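Local atomic coordinates of anti-H(O) lectin 1 (Ulex europaeus, PDB entry 1FX5), a protein that binds L-fucose as a calcium- and manganese-containing legume lectin, recognising the H(O) blood-group antigen. Residues 30-35 with 212-217; 66-71 with 172-177; 87-92 with 124-129; 93-98 with 205-210. All coordinates share one frame; numbering follows the deposited sequence.

Interaction 1 (30-35 with 212-217); sequences GVLQLN and VGFSGS. Unlike the reference sequence in segment 212-217: Ser217 (reference Gly).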
loop_
_atom_site.group_PDB
_atom_site.type_symbol
_atom_site.label_atom_id
_atom_site.label_comp_id
_atom_site.label_asym_id
_atom_site.label_seq_id
_atom_site.Cartn_x
_atom_site.Cartn_y
_atom_site.Cartn_z
ATOM N N GLY A 30 -15.368 13.309 6.956
ATOM C CA GLY A 30 -14.184 12.947 6.181
ATOM C C GLY A 30 -12.882 13.100 6.964
ATOM O O GLY A 30 -11.808 13.217 6.370
ATOM N N VAL A 31 -12.990 13.075 8.294
ATOM C CA VAL A 31 -11.862 13.209 9.222
ATOM C C VAL A 31 -11.551 11.875 9.918
ATOM O O VAL A 31 -12.461 11.094 10.214
ATOM C CB VAL A 31 -12.213 14.283 10.299
ATOM C CG1 VAL A 31 -11.198 14.320 11.439
ATOM C CG2 VAL A 31 -12.275 15.635 9.642
ATOM N N LEU A 32 -10.271 11.612 10.174
ATOM C CA LEU A 32 -9.864 10.380 10.847
ATOM C C LEU A 32 -9.848 10.661 12.362
ATOM O O LEU A 32 -9.014 11.428 12.855
ATOM C CB LEU A 32 -8.469 9.941 10.371
ATOM C CG LEU A 32 -7.761 8.796 11.115
ATOM C CD1 LEU A 32 -8.498 7.489 10.909
ATOM C CD2 LEU A 32 -6.314 8.670 10.625
ATOM N N GLN A 33 -10.801 10.069 13.087
ATOM C CA GLN A 33 -10.919 10.241 14.532
ATOM C C GLN A 33 -10.183 9.109 15.250
ATOM O O GLN A 33 -10.604 7.955 15.223
ATOM C CB GLN A 33 -12.398 10.270 14.936
ATOM C CG GLN A 33 -12.617 10.700 16.375
ATOM C CD GLN A 33 -14.071 10.720 16.766
ATOM O OE1 GLN A 33 -14.647 11.781 16.956
ATOM N NE2 GLN A 33 -14.671 9.546 16.909
ATOM N N LEU A 34 -9.098 9.445 15.924
ATOM C CA LEU A 34 -8.314 8.443 16.623
ATOM C C LEU A 34 -8.942 7.801 17.866
ATOM O O LEU A 34 -8.632 6.663 18.207
ATOM C CB LEU A 34 -6.921 9.022 16.948
ATOM C CG LEU A 34 -6.137 9.592 15.746
ATOM C CD1 LEU A 34 -4.822 10.251 16.205
ATOM C CD2 LEU A 34 -5.881 8.493 14.705
ATOM N N ASN A 35 -9.805 8.529 18.559
ATOM C CA ASN A 35 -10.439 7.993 19.754
ATOM C C ASN A 35 -11.770 8.679 19.926
ATOM O O ASN A 35 -11.973 9.771 19.396
ATOM C CB ASN A 35 -9.573 8.258 21.004
ATOM C CG ASN A 35 -9.537 9.741 21.414
ATOM O OD1 ASN A 35 -10.263 10.161 22.313
ATOM N ND2 ASN A 35 -8.672 10.528 20.774
ATOM N N VAL A 212 3.021 1.828 9.509
ATOM C CA VAL A 212 3.120 3.235 9.927
ATOM C C VAL A 212 1.672 3.648 10.225
ATOM O O VAL A 212 0.748 3.197 9.523
ATOM C CB VAL A 212 3.711 4.180 8.857
ATOM C CG1 VAL A 212 5.153 3.803 8.551
ATOM C CG2 VAL A 212 2.856 4.184 7.597
ATOM N N GLY A 213 1.459 4.468 11.257
ATOM C CA GLY A 213 0.108 4.887 11.593
ATOM C C GLY A 213 0.056 5.850 12.760
ATOM O O GLY A 213 1.086 6.407 13.153
ATOM N N PHE A 214 -1.121 5.994 13.360
ATOM C CA PHE A 214 -1.313 6.892 14.483
ATOM C C PHE A 214 -2.100 6.208 15.601
ATOM O O PHE A 214 -2.791 5.203 15.385
ATOM C CB PHE A 214 -2.174 8.113 14.078
ATOM C CG PHE A 214 -1.708 8.870 12.831
ATOM C CD1 PHE A 214 -2.200 8.530 11.568
ATOM C CD2 PHE A 214 -0.852 9.965 12.936
ATOM C CE1 PHE A 214 -1.848 9.268 10.436
ATOM C CE2 PHE A 214 -0.505 10.700 11.815
ATOM C CZ PHE A 214 -1.001 10.350 10.565
ATOM N N SER A 215 -2.042 6.808 16.782
ATOM C CA SER A 215 -2.752 6.313 17.956
ATOM C C SER A 215 -3.207 7.579 18.700
ATOM O O SER A 215 -2.562 8.644 18.595
ATOM C CB SER A 215 -1.861 5.408 18.843
ATOM O OG SER A 215 -1.122 6.119 19.831
ATOM N N GLY A 216 -4.348 7.492 19.380
ATOM C CA GLY A 216 -4.871 8.621 20.122
ATOM C C GLY A 216 -5.535 8.035 21.351
ATOM O O GLY A 216 -6.067 6.923 21.272
ATOM N N SER A 217 -5.499 8.741 22.485
ATOM C CA SER A 217 -6.123 8.218 23.684
ATOM C C SER A 217 -6.458 9.316 24.679
ATOM O O SER A 217 -5.980 10.448 24.550
ATOM C CB SER A 217 -5.254 7.128 24.333
ATOM O OG SER A 217 -4.044 7.670 24.789
#

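Interaction 2 (66-71 with 172-177); sequences ASFITS and IIYEAS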
loop_
_atom_site.group_PDB
_atom_site.type_symbol
_atom_site.label_atom_id
_atom_site.label_comp_id
_atom_site.label_asym_id
_atom_site.label_seq_id
_atom_site.Cartn_x
_atom_site.Cartn_y
_atom_site.Cartn_z
ATOM N N ALA A 66 16.217 2.785 4.726
ATOM C CA ALA A 66 15.432 3.787 3.990
ATOM C C ALA A 66 15.257 5.154 4.691
ATOM O O ALA A 66 15.441 5.279 5.896
ATOM C CB ALA A 66 14.065 3.207 3.630
ATOM N N SER A 67 15.019 6.193 3.899
ATOM C CA SER A 67 14.806 7.538 4.416
ATOM C C SER A 67 13.301 7.784 4.189
ATOM O O SER A 67 12.697 7.177 3.278
ATOM C CB SER A 67 15.598 8.559 3.604
ATOM O OG SER A 67 16.974 8.485 3.905
ATOM N N PHE A 68 12.676 8.614 5.024
ATOM C CA PHE A 68 11.254 8.888 4.847
ATOM C C PHE A 68 10.861 10.263 5.339
ATOM O O PHE A 68 11.605 10.920 6.093
ATOM C CB PHE A 68 10.368 7.790 5.498
ATOM C CG PHE A 68 10.321 7.821 7.027
ATOM C CD1 PHE A 68 11.030 6.886 7.781
ATOM C CD2 PHE A 68 9.531 8.751 7.706
ATOM C CE1 PHE A 68 10.952 6.872 9.185
ATOM C CE2 PHE A 68 9.453 8.742 9.097
ATOM C CZ PHE A 68 10.163 7.803 9.836
ATOM N N ILE A 69 9.700 10.705 4.885
ATOM C CA ILE A 69 9.173 11.992 5.279
ATOM C C ILE A 69 7.666 11.831 5.314
ATOM O O ILE A 69 7.102 11.132 4.483
ATOM C CB ILE A 69 9.549 13.107 4.298
ATOM C CG1 ILE A 69 9.003 14.440 4.784
ATOM C CG2 ILE A 69 8.935 12.851 2.959
ATOM C CD1 ILE A 69 9.324 15.577 3.853
ATOM N N THR A 70 7.026 12.405 6.323
ATOM C CA THR A 70 5.577 12.325 6.457
ATOM C C THR A 70 5.083 13.680 6.988
ATOM O O THR A 70 5.820 14.396 7.696
ATOM C CB THR A 70 5.155 11.178 7.423
ATOM O OG1 THR A 70 3.753 10.918 7.300
ATOM C CG2 THR A 70 5.446 11.534 8.874
ATOM N N SER A 71 3.878 14.066 6.587
ATOM C CA SER A 71 3.304 15.322 7.040
ATOM C C SER A 71 1.792 15.139 7.173
ATOM O O SER A 71 1.178 14.367 6.417
ATOM C CB SER A 71 3.642 16.472 6.073
ATOM O OG SER A 71 3.178 16.188 4.773
ATOM N N ILE A 172 7.605 15.226 9.889
ATOM C CA ILE A 172 8.566 14.288 10.477
ATOM C C ILE A 172 9.474 13.735 9.382
ATOM O O ILE A 172 8.991 13.223 8.353
ATOM C CB ILE A 172 7.841 13.117 11.213
ATOM C CG1 ILE A 172 6.885 13.688 12.256
ATOM C CG2 ILE A 172 8.861 12.220 11.942
ATOM C CD1 ILE A 172 6.001 12.654 12.925
ATOM N N ILE A 173 10.779 13.764 9.629
ATOM C CA ILE A 173 11.758 13.281 8.656
ATOM C C ILE A 173 12.839 12.347 9.212
ATOM O O ILE A 173 13.362 12.567 10.324
ATOM C CB ILE A 173 12.536 14.513 8.064
ATOM C CG1 ILE A 173 11.584 15.465 7.349
ATOM C CG2 ILE A 173 13.654 14.083 7.121
ATOM C CD1 ILE A 173 12.167 16.852 7.181
ATOM N N TYR A 174 13.140 11.279 8.483
ATOM C CA TYR A 174 14.183 10.382 8.941
ATOM C C TYR A 174 15.187 10.362 7.790
ATOM O O TYR A 174 14.834 10.014 6.658
ATOM C CB TYR A 174 13.698 8.966 9.267
ATOM C CG TYR A 174 14.820 8.086 9.826
ATOM C CD1 TYR A 174 15.355 8.312 11.100
ATOM C CD2 TYR A 174 15.375 7.062 9.067
ATOM C CE1 TYR A 174 16.413 7.550 11.596
ATOM C CE2 TYR A 174 16.436 6.287 9.551
ATOM C CZ TYR A 174 16.952 6.535 10.807
ATOM O OH TYR A 174 18.024 5.771 11.251
ATOM N N GLU A 175 16.390 10.857 8.050
ATOM C CA GLU A 175 17.439 10.885 7.035
ATOM C C GLU A 175 18.397 9.743 7.392
ATOM O O GLU A 175 19.169 9.849 8.349
ATOM C CB GLU A 175 18.179 12.210 7.063
ATOM C CG GLU A 175 19.266 12.252 6.022
ATOM C CD GLU A 175 20.277 13.345 6.282
ATOM O OE1 GLU A 175 21.418 13.013 6.688
ATOM O OE2 GLU A 175 19.931 14.532 6.087
ATOM N N ALA A 176 18.380 8.684 6.592
ATOM C CA ALA A 176 19.228 7.507 6.814
ATOM C C ALA A 176 20.749 7.699 6.915
ATOM O O ALA A 176 21.391 7.053 7.750
ATOM C CB ALA A 176 18.898 6.408 5.781
ATOM N N SER A 177 21.325 8.572 6.083
ATOM C CA SER A 177 22.775 8.815 6.106
ATOM C C SER A 177 23.289 9.296 7.461
ATOM O O SER A 177 24.319 8.813 7.921
ATOM C CB SER A 177 23.218 9.756 4.973
ATOM O OG SER A 177 22.471 10.966 4.997
#

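Interaction 3 (87-92 with 124-129); sequences DGLTFF and VEFDTI. With MN (manganese (II) ion), chain F; CA (calcium ion), chain G.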
loop_
_atom_site.group_PDB
_atom_site.type_symbol
_atom_site.label_atom_id
_atom_site.label_comp_id
_atom_site.label_asym_id
_atom_site.label_seq_id
_atom_site.Cartn_x
_atom_site.Cartn_y
_atom_site.Cartn_z
ATOM N N ASP A 87 -5.063 12.565 26.347
ATOM C CA ASP A 87 -3.670 12.234 26.704
ATOM C C ASP A 87 -2.704 12.595 25.575
ATOM O O ASP A 87 -1.496 12.665 25.816
ATOM C CB ASP A 87 -3.504 10.748 27.018
ATOM C CG ASP A 87 -3.726 10.444 28.470
ATOM O OD1 ASP A 87 -4.845 10.002 28.795
ATOM O OD2 ASP A 87 -2.811 10.677 29.286
ATOM N N GLY A 88 -3.231 12.737 24.346
ATOM C CA GLY A 88 -2.405 13.087 23.199
ATOM C C GLY A 88 -2.490 12.132 22.021
ATOM O O GLY A 88 -3.373 11.268 21.969
ATOM N N LEU A 89 -1.640 12.340 21.018
ATOM C CA LEU A 89 -1.645 11.472 19.852
ATOM C C LEU A 89 -0.208 11.040 19.548
ATOM O O LEU A 89 0.756 11.646 20.039
ATOM C CB LEU A 89 -2.337 12.109 18.643
ATOM C CG LEU A 89 -1.703 13.335 18.012
ATOM C CD1 LEU A 89 -1.913 13.305 16.509
ATOM C CD2 LEU A 89 -2.306 14.580 18.618
ATOM N N THR A 90 -0.066 10.112 18.613
ATOM C CA THR A 90 1.239 9.603 18.272
ATOM C C THR A 90 1.386 9.166 16.814
ATOM O O THR A 90 0.376 8.787 16.185
ATOM C CB THR A 90 1.367 8.302 19.163
ATOM O OG1 THR A 90 2.275 8.486 20.248
ATOM C CG2 THR A 90 1.642 7.068 18.400
ATOM N N PHE A 91 2.593 9.326 16.254
ATOM C CA PHE A 91 2.872 8.877 14.878
ATOM C C PHE A 91 3.877 7.755 15.258
ATOM O O PHE A 91 4.839 8.012 16.005
ATOM C CB PHE A 91 3.538 9.886 13.953
ATOM C CG PHE A 91 3.964 9.266 12.634
ATOM C CD1 PHE A 91 5.266 8.809 12.450
ATOM C CD2 PHE A 91 3.033 9.021 11.627
ATOM C CE1 PHE A 91 5.636 8.110 11.300
ATOM C CE2 PHE A 91 3.397 8.325 10.481
ATOM C CZ PHE A 91 4.706 7.866 10.321
ATOM N N PHE A 92 3.686 6.528 14.771
ATOM C CA PHE A 92 4.609 5.457 15.142
ATOM C C PHE A 92 4.936 4.382 14.116
ATOM O O PHE A 92 4.237 4.229 13.108
ATOM C CB PHE A 92 4.086 4.771 16.425
ATOM C CG PHE A 92 2.853 3.901 16.205
ATOM C CD1 PHE A 92 1.617 4.463 15.913
ATOM C CD2 PHE A 92 2.943 2.518 16.265
ATOM C CE1 PHE A 92 0.488 3.667 15.672
ATOM C CE2 PHE A 92 1.819 1.704 16.028
ATOM C CZ PHE A 92 0.591 2.287 15.727
ATOM N N VAL A 124 6.761 9.224 17.836
ATOM C CA VAL A 124 6.927 10.657 18.027
ATOM C C VAL A 124 5.624 10.986 18.756
ATOM O O VAL A 124 4.534 10.794 18.192
ATOM C CB VAL A 124 7.006 11.426 16.674
ATOM C CG1 VAL A 124 7.020 12.942 16.924
ATOM C CG2 VAL A 124 8.264 11.032 15.935
ATOM N N GLU A 125 5.721 11.383 20.022
ATOM C CA GLU A 125 4.529 11.719 20.800
ATOM C C GLU A 125 4.248 13.233 20.991
ATOM O O GLU A 125 5.164 14.047 21.156
ATOM C CB GLU A 125 4.557 11.026 22.181
ATOM C CG GLU A 125 5.703 11.524 23.083
ATOM C CD GLU A 125 5.639 11.015 24.511
ATOM O OE1 GLU A 125 5.878 11.806 25.440
ATOM O OE2 GLU A 125 5.375 9.825 24.727
ATOM N N PHE A 126 2.950 13.556 20.993
ATOM C CA PHE A 126 2.378 14.896 21.169
ATOM C C PHE A 126 1.575 14.612 22.449
ATOM O O PHE A 126 0.367 14.289 22.422
ATOM C CB PHE A 126 1.479 15.240 19.971
ATOM C CG PHE A 126 2.228 15.258 18.648
ATOM C CD1 PHE A 126 2.264 14.135 17.840
ATOM C CD2 PHE A 126 2.957 16.386 18.255
ATOM C CE1 PHE A 126 3.016 14.135 16.676
ATOM C CE2 PHE A 126 3.712 16.387 17.076
ATOM C CZ PHE A 126 3.740 15.257 16.293
ATOM N N ASP A 127 2.322 14.634 23.552
ATOM C CA ASP A 127 1.844 14.369 24.895
ATOM C C ASP A 127 1.217 15.579 25.578
ATOM O O ASP A 127 1.924 16.512 25.987
ATOM C CB ASP A 127 3.038 13.817 25.679
ATOM C CG ASP A 127 2.638 13.127 26.966
ATOM O OD1 ASP A 127 3.422 12.313 27.490
ATOM O OD2 ASP A 127 1.544 13.395 27.467
ATOM N N THR A 128 -0.096 15.507 25.794
ATOM C CA THR A 128 -0.829 16.605 26.429
ATOM C C THR A 128 -0.841 16.706 27.961
ATOM O O THR A 128 -1.409 17.661 28.492
ATOM C CB THR A 128 -2.272 16.726 25.877
ATOM O OG1 THR A 128 -3.006 15.550 26.219
ATOM C CG2 THR A 128 -2.275 16.895 24.362
ATOM N N ILE A 129 -0.258 15.734 28.671
ATOM C CA ILE A 129 -0.214 15.782 30.143
ATOM C C ILE A 129 1.063 15.131 30.718
ATOM O O ILE A 129 1.406 13.991 30.341
ATOM C CB ILE A 129 -1.490 15.148 30.797
ATOM C CG1 ILE A 129 -1.652 15.638 32.242
ATOM C CG2 ILE A 129 -1.466 13.614 30.745
ATOM C CD1 ILE A 129 -2.333 17.019 32.383
HETATM MN MN MN F . 5.534 11.841 27.599
HETATM CA CA CA G . 1.781 11.851 29.411
HETATM O O HOH W 1 -0.247 11.525 28.382
HETATM O O HOH W 2 5.262 9.741 27.450
HETATM O O HOH W 3 7.718 11.648 27.657
HETATM O O HOH W 4 2.480 9.721 28.718
#

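Interaction 4 (93-98 with 205-210); sequences LAPPDS and ILPEWV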
loop_
_atom_site.group_PDB
_atom_site.type_symbol
_atom_site.label_atom_id
_atom_site.label_comp_id
_atom_site.label_asym_id
_atom_site.label_seq_id
_atom_site.Cartn_x
_atom_site.Cartn_y
_atom_site.Cartn_z
ATOM N N LEU A 93 6.050 3.687 14.349
ATOM C CA LEU A 93 6.507 2.597 13.471
ATOM C C LEU A 93 6.603 1.392 14.416
ATOM O O LEU A 93 7.199 1.508 15.496
ATOM C CB LEU A 93 7.876 2.910 12.839
ATOM C CG LEU A 93 7.881 4.074 11.835
ATOM C CD1 LEU A 93 8.402 5.287 12.522
ATOM C CD2 LEU A 93 8.763 3.810 10.668
ATOM N N ALA A 94 5.964 0.278 14.056
ATOM C CA ALA A 94 5.993 -0.938 14.897
ATOM C C ALA A 94 5.764 -2.215 14.075
ATOM O O ALA A 94 5.531 -2.139 12.876
ATOM C CB ALA A 94 4.920 -0.845 15.973
ATOM N N PRO A 95 5.927 -3.403 14.684
ATOM C CA PRO A 95 5.689 -4.631 13.906
ATOM C C PRO A 95 4.263 -4.520 13.339
ATOM O O PRO A 95 3.353 -4.135 14.058
ATOM C CB PRO A 95 5.808 -5.721 14.966
ATOM C CG PRO A 95 6.901 -5.161 15.871
ATOM C CD PRO A 95 6.436 -3.713 16.035
ATOM N N PRO A 96 4.047 -4.885 12.056
ATOM C CA PRO A 96 2.713 -4.787 11.422
ATOM C C PRO A 96 1.556 -5.522 12.066
ATOM O O PRO A 96 0.397 -5.130 11.925
ATOM C CB PRO A 96 2.964 -5.230 9.978
ATOM C CG PRO A 96 4.165 -6.124 10.083
ATOM C CD PRO A 96 5.040 -5.477 11.133
ATOM N N ASP A 97 1.874 -6.536 12.845
ATOM C CA ASP A 97 0.845 -7.302 13.509
ATOM C C ASP A 97 0.793 -7.058 15.018
ATOM O O ASP A 97 0.236 -7.880 15.738
ATOM C CB ASP A 97 1.094 -8.795 13.238
ATOM C CG ASP A 97 2.456 -9.278 13.774
ATOM O OD1 ASP A 97 3.433 -8.501 13.752
ATOM O OD2 ASP A 97 2.552 -10.435 14.229
ATOM N N SER A 98 1.355 -5.954 15.518
ATOM C CA SER A 98 1.307 -5.727 16.961
ATOM C C SER A 98 -0.130 -5.452 17.425
ATOM O O SER A 98 -0.922 -4.827 16.714
ATOM C CB SER A 98 2.231 -4.578 17.373
ATOM O OG SER A 98 1.768 -3.355 16.852
ATOM N N ILE A 205 16.757 -1.333 16.135
ATOM C CA ILE A 205 15.547 -1.319 16.931
ATOM C C ILE A 205 14.285 -1.920 16.317
ATOM O O ILE A 205 13.504 -2.583 17.016
ATOM C CB ILE A 205 15.318 0.146 17.401
ATOM C CG1 ILE A 205 16.321 0.461 18.512
ATOM C CG2 ILE A 205 13.891 0.393 17.874
ATOM C CD1 ILE A 205 17.114 1.663 18.243
ATOM N N LEU A 206 14.115 -1.735 15.009
ATOM C CA LEU A 206 12.943 -2.243 14.278
ATOM C C LEU A 206 13.172 -3.453 13.352
ATOM O O LEU A 206 14.297 -3.742 12.942
ATOM C CB LEU A 206 12.368 -1.106 13.405
ATOM C CG LEU A 206 11.948 0.238 14.035
ATOM C CD1 LEU A 206 11.687 1.317 12.949
ATOM C CD2 LEU A 206 10.721 0.015 14.868
ATOM N N PRO A 207 12.105 -4.219 13.066
ATOM C CA PRO A 207 12.277 -5.369 12.154
ATOM C C PRO A 207 12.388 -4.789 10.708
ATOM O O PRO A 207 12.188 -3.576 10.511
ATOM C CB PRO A 207 10.987 -6.162 12.360
ATOM C CG PRO A 207 9.982 -5.109 12.791
ATOM C CD PRO A 207 10.770 -4.198 13.688
ATOM N N GLU A 208 12.707 -5.602 9.701
ATOM C CA GLU A 208 12.816 -5.071 8.331
ATOM C C GLU A 208 11.538 -4.464 7.746
ATOM O O GLU A 208 11.610 -3.568 6.888
ATOM C CB GLU A 208 13.290 -6.141 7.371
ATOM C CG GLU A 208 14.700 -6.565 7.572
ATOM C CD GLU A 208 15.012 -7.745 6.693
ATOM O OE1 GLU A 208 15.182 -7.546 5.462
ATOM O OE2 GLU A 208 15.019 -8.869 7.241
ATOM N N TRP A 209 10.387 -5.017 8.131
ATOM C CA TRP A 209 9.082 -4.534 7.655
ATOM C C TRP A 209 8.261 -4.036 8.842
ATOM O O TRP A 209 8.058 -4.785 9.823
ATOM C CB TRP A 209 8.297 -5.653 6.947
ATOM C CG TRP A 209 8.892 -6.126 5.651
ATOM C CD1 TRP A 209 9.904 -7.032 5.498
ATOM C CD2 TRP A 209 8.485 -5.746 4.319
ATOM N NE1 TRP A 209 10.153 -7.244 4.158
ATOM C CE2 TRP A 209 9.295 -6.473 3.412
ATOM C CE3 TRP A 209 7.520 -4.867 3.805
ATOM C CZ2 TRP A 209 9.165 -6.348 2.016
ATOM C CZ3 TRP A 209 7.393 -4.741 2.422
ATOM C CH2 TRP A 209 8.212 -5.480 1.544
ATOM N N VAL A 210 7.772 -2.797 8.746
ATOM C CA VAL A 210 6.963 -2.194 9.818
ATOM C C VAL A 210 5.718 -1.515 9.264
ATOM O O VAL A 210 5.639 -1.238 8.068
ATOM C CB VAL A 210 7.755 -1.084 10.612
ATOM C CG1 VAL A 210 8.982 -1.661 11.288
ATOM C CG2 VAL A 210 8.159 0.063 9.683
#

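Interaction 1 (30-35 with 212-217)
Leu34 lies across the strand at Phe214-Gly216 and touches three residues in succession. Its CG stands anti to its own carbonyl carbon (chi1 -54°) and the chain runs on extended, which carries the two methyls forward over the facing backbone. CD2 settles on Phe214 CB at 3.8 Å, while CD1 rests 3.7 Å from the carbonyl oxygen Ser215 O. At the root of the same side chain, Leu34 CB sits 3.8 Å from Gly216 CA. A CB on Gly216 would fall on Leu34 CB, so the closest approach of the two backbones, Leu34 CA 4.9 Å from Gly216 CA, depends on the glycine. Phe214 CG is likewise anti to its carbonyl carbon (chi1 -52°), which raises the ring beside the leucines; Leu32 CD2 approaches the ring obliquely, 4.2 Å from Phe214 CD1. Beyond Leu34, Asn35 lays its CB against Gly216 O at 3.8 Å. The join is thus made by apolar side chains and by methyl or methylene groups on backbone atoms, and the local chain directions of 32-35 and 214-217 differ by 33°. Ser215 and Ser217 turn their side chains to the other side of the strand, where their hydroxyls bond Phe107 O and Gly104 O. Phe214 continues inward to Trp231 and, edge-to-face, to Phe72, placing it in the hydrophobic core between the two sheets of the legume lectin sandwich. Residues 30-35 lie between strand 209-219 and strand 224-236, bonded to the latter through the backbones of Leu32 to Val228 and Leu34 to His226, and Leu34 also touches Leu89 of strand 88-94.

Interaction 2 (66-71 with 172-177)
Strands 67-71 and 172-175 run antiparallel 4.8 Å apart, their axes at 176°, with Phe68-Tyr174 and Thr70-Ile172 as hydrogen-bonded pairs and Ile69-Ile173 as the non-hydrogen-bonded pair between them. Each hydrogen-bonded pair is closed by two N-H...O bonds, among them Tyr174 N to Phe68 O at 2.9 Å. The side chains of both these pairs leave on the same face, where Phe68 meets Tyr174. Phe68 CG lies between the backbone N and the carbonyl carbon (chi1 73°), which swings the ring across toward the neighbouring strand and brings it under Tyr174 CB. Tyr174 CB, not its ring, lies over one face of the phenyl in a CH-pi contact, 3.7 Å from the Phe68 ring centroid and displaced toward the CE1 rim. The two rings, tilted by 27°, are slid so far apart that they barely overlap, their centroids 6.0 Å from each other. Tyr174 instead presents its CD2 edge in plane to Ala66 O at 3.6 Å. Thr70 CG2 and Ile172 CB lie side by side at 3.7 Å, and on the reverse face Ile69 CG1 meets Ile173 CG1 at 3.8 Å. Where the strand 172-175 ends, Ala176 N donates to Ser67 OG at 3.0 Å, so a serine hydroxyl takes over from backbone pairing. Thr70 OG1 is bonded to Tyr232 O and Trp231 NE1, and Tyr174 OH to Val200 O. The pair belongs to the flat back sheet, with strand 224-236 beyond 66-71 and strand 180-187 beyond 172-177; Phe68, Thr70 and Ile172 pack inward on strand 88-94.

Interaction 3 (87-92 with 124-129)
Leu89 and Phe126 cross on the inner face of an antiparallel pair, Leu89 CG approaching Phe126 CD1 to 4.1 Å. The phenyl also turns its CD1 edge to Leu89 O, near the ring plane, while Phe126 N bonds that same oxygen at 3.1 Å. Glu125 and Asp127 leave by the reverse face. The glutamate leads away to manganese, extended beyond CG, and binds the ion through OE1 at 2.2 Å; OE2 receives a hydrogen bond from a manganese-bound water. With CG anti to the backbone N (chi1 -164°), the Asp127 carboxylate bends back toward 87-92 and serves both ions: OD1 bridges them, at 2.2 Å from manganese, and OD2 joins it on calcium. Ile129 N donates to Asp127 OD2, forming an Asx turn, and Ile129 O binds calcium at 2.4 Å. Across the strands, Thr128 N donates to Asp87 O from above the carbonyl plane. One calcium water donates to both Asp87 O and Asp87 OD2, tying this aspartate, which follows a cis peptide bond, to the metal as in other legume lectins. Thr90 OG1, buried near Glu125 CB at 3.9 Å, has no polar partner. Asp137, His142 and Asn134 complete the two-metal site. In the curved front sheet, strand 142-147 flanks 124-127, and strand 209-219 flanks 88-92 with a classic bulge at Asp87-Gly88 opposite Ser217; Phe91 and Phe126 face the back-sheet strands 64-78 and 168-175.

Interaction 4 (93-98 with 205-210)
At one margin of the front sheet, strand 88-94 runs out into a type I turn from Pro95 to Ser98, beside the residues 205-208 that lead into strand 209-219. Leu93 touches two apolar partners: its CB meets Leu206 CD1 at 4.1 Å, and CD2 crosses obliquely onto Val210 CG2 at 3.9 Å. The other Leu206 methyl, CD2, rests on Leu93 O at 3.9 Å. Val210 keeps CG1 anti to its carbonyl carbon (chi1 -61°), with CG2 turned to the leucine, and its CB abuts Ala94 O at 3.3 Å. Further out, prolines do the packing. Pro96 CD lies 3.4 Å from Trp209 O and near Val210 CA. The other two proline rings meet with Pro95 CG 4.4 Å from Pro207 CG. The turn itself is closed by Ser98 N bonding to Pro95 O at 3.1 Å, and Ser98 OG goes on to Arg50. Strand pairing is carried on alongside by Ala94 with Ser211 and Leu93 with Val122. Trp209 stacks on His56 of strand 44-59, which adjoins 209-219, and also packs on Asp17 of the second subunit.

In the fold
Interaction 3, interaction 4 and the 212-217 side of interaction 1 use the neighbouring front-sheet strands 88-94 and 209-219: Ser215 O to Thr90 N and Ser217 O to Asp87 N, each 2.9 Å, are probable hydrogen bonds tying interaction 1 to interaction 3. Interaction 2, in the back sheet, meets interactions 3 and 4 across the core, with Ile172 CD1 3.8 Å from Phe91 CB and Phe68 CE1 4.0 Å from Leu93 CD2, but stays about 6 Å (nearest atoms) from interaction 1. Leu93 CD2 also lies 4.2 Å from Val212 CG1 of interaction 1. Both metals sit on interaction 3, the calcium about 9 Å from the Ser217 side chain.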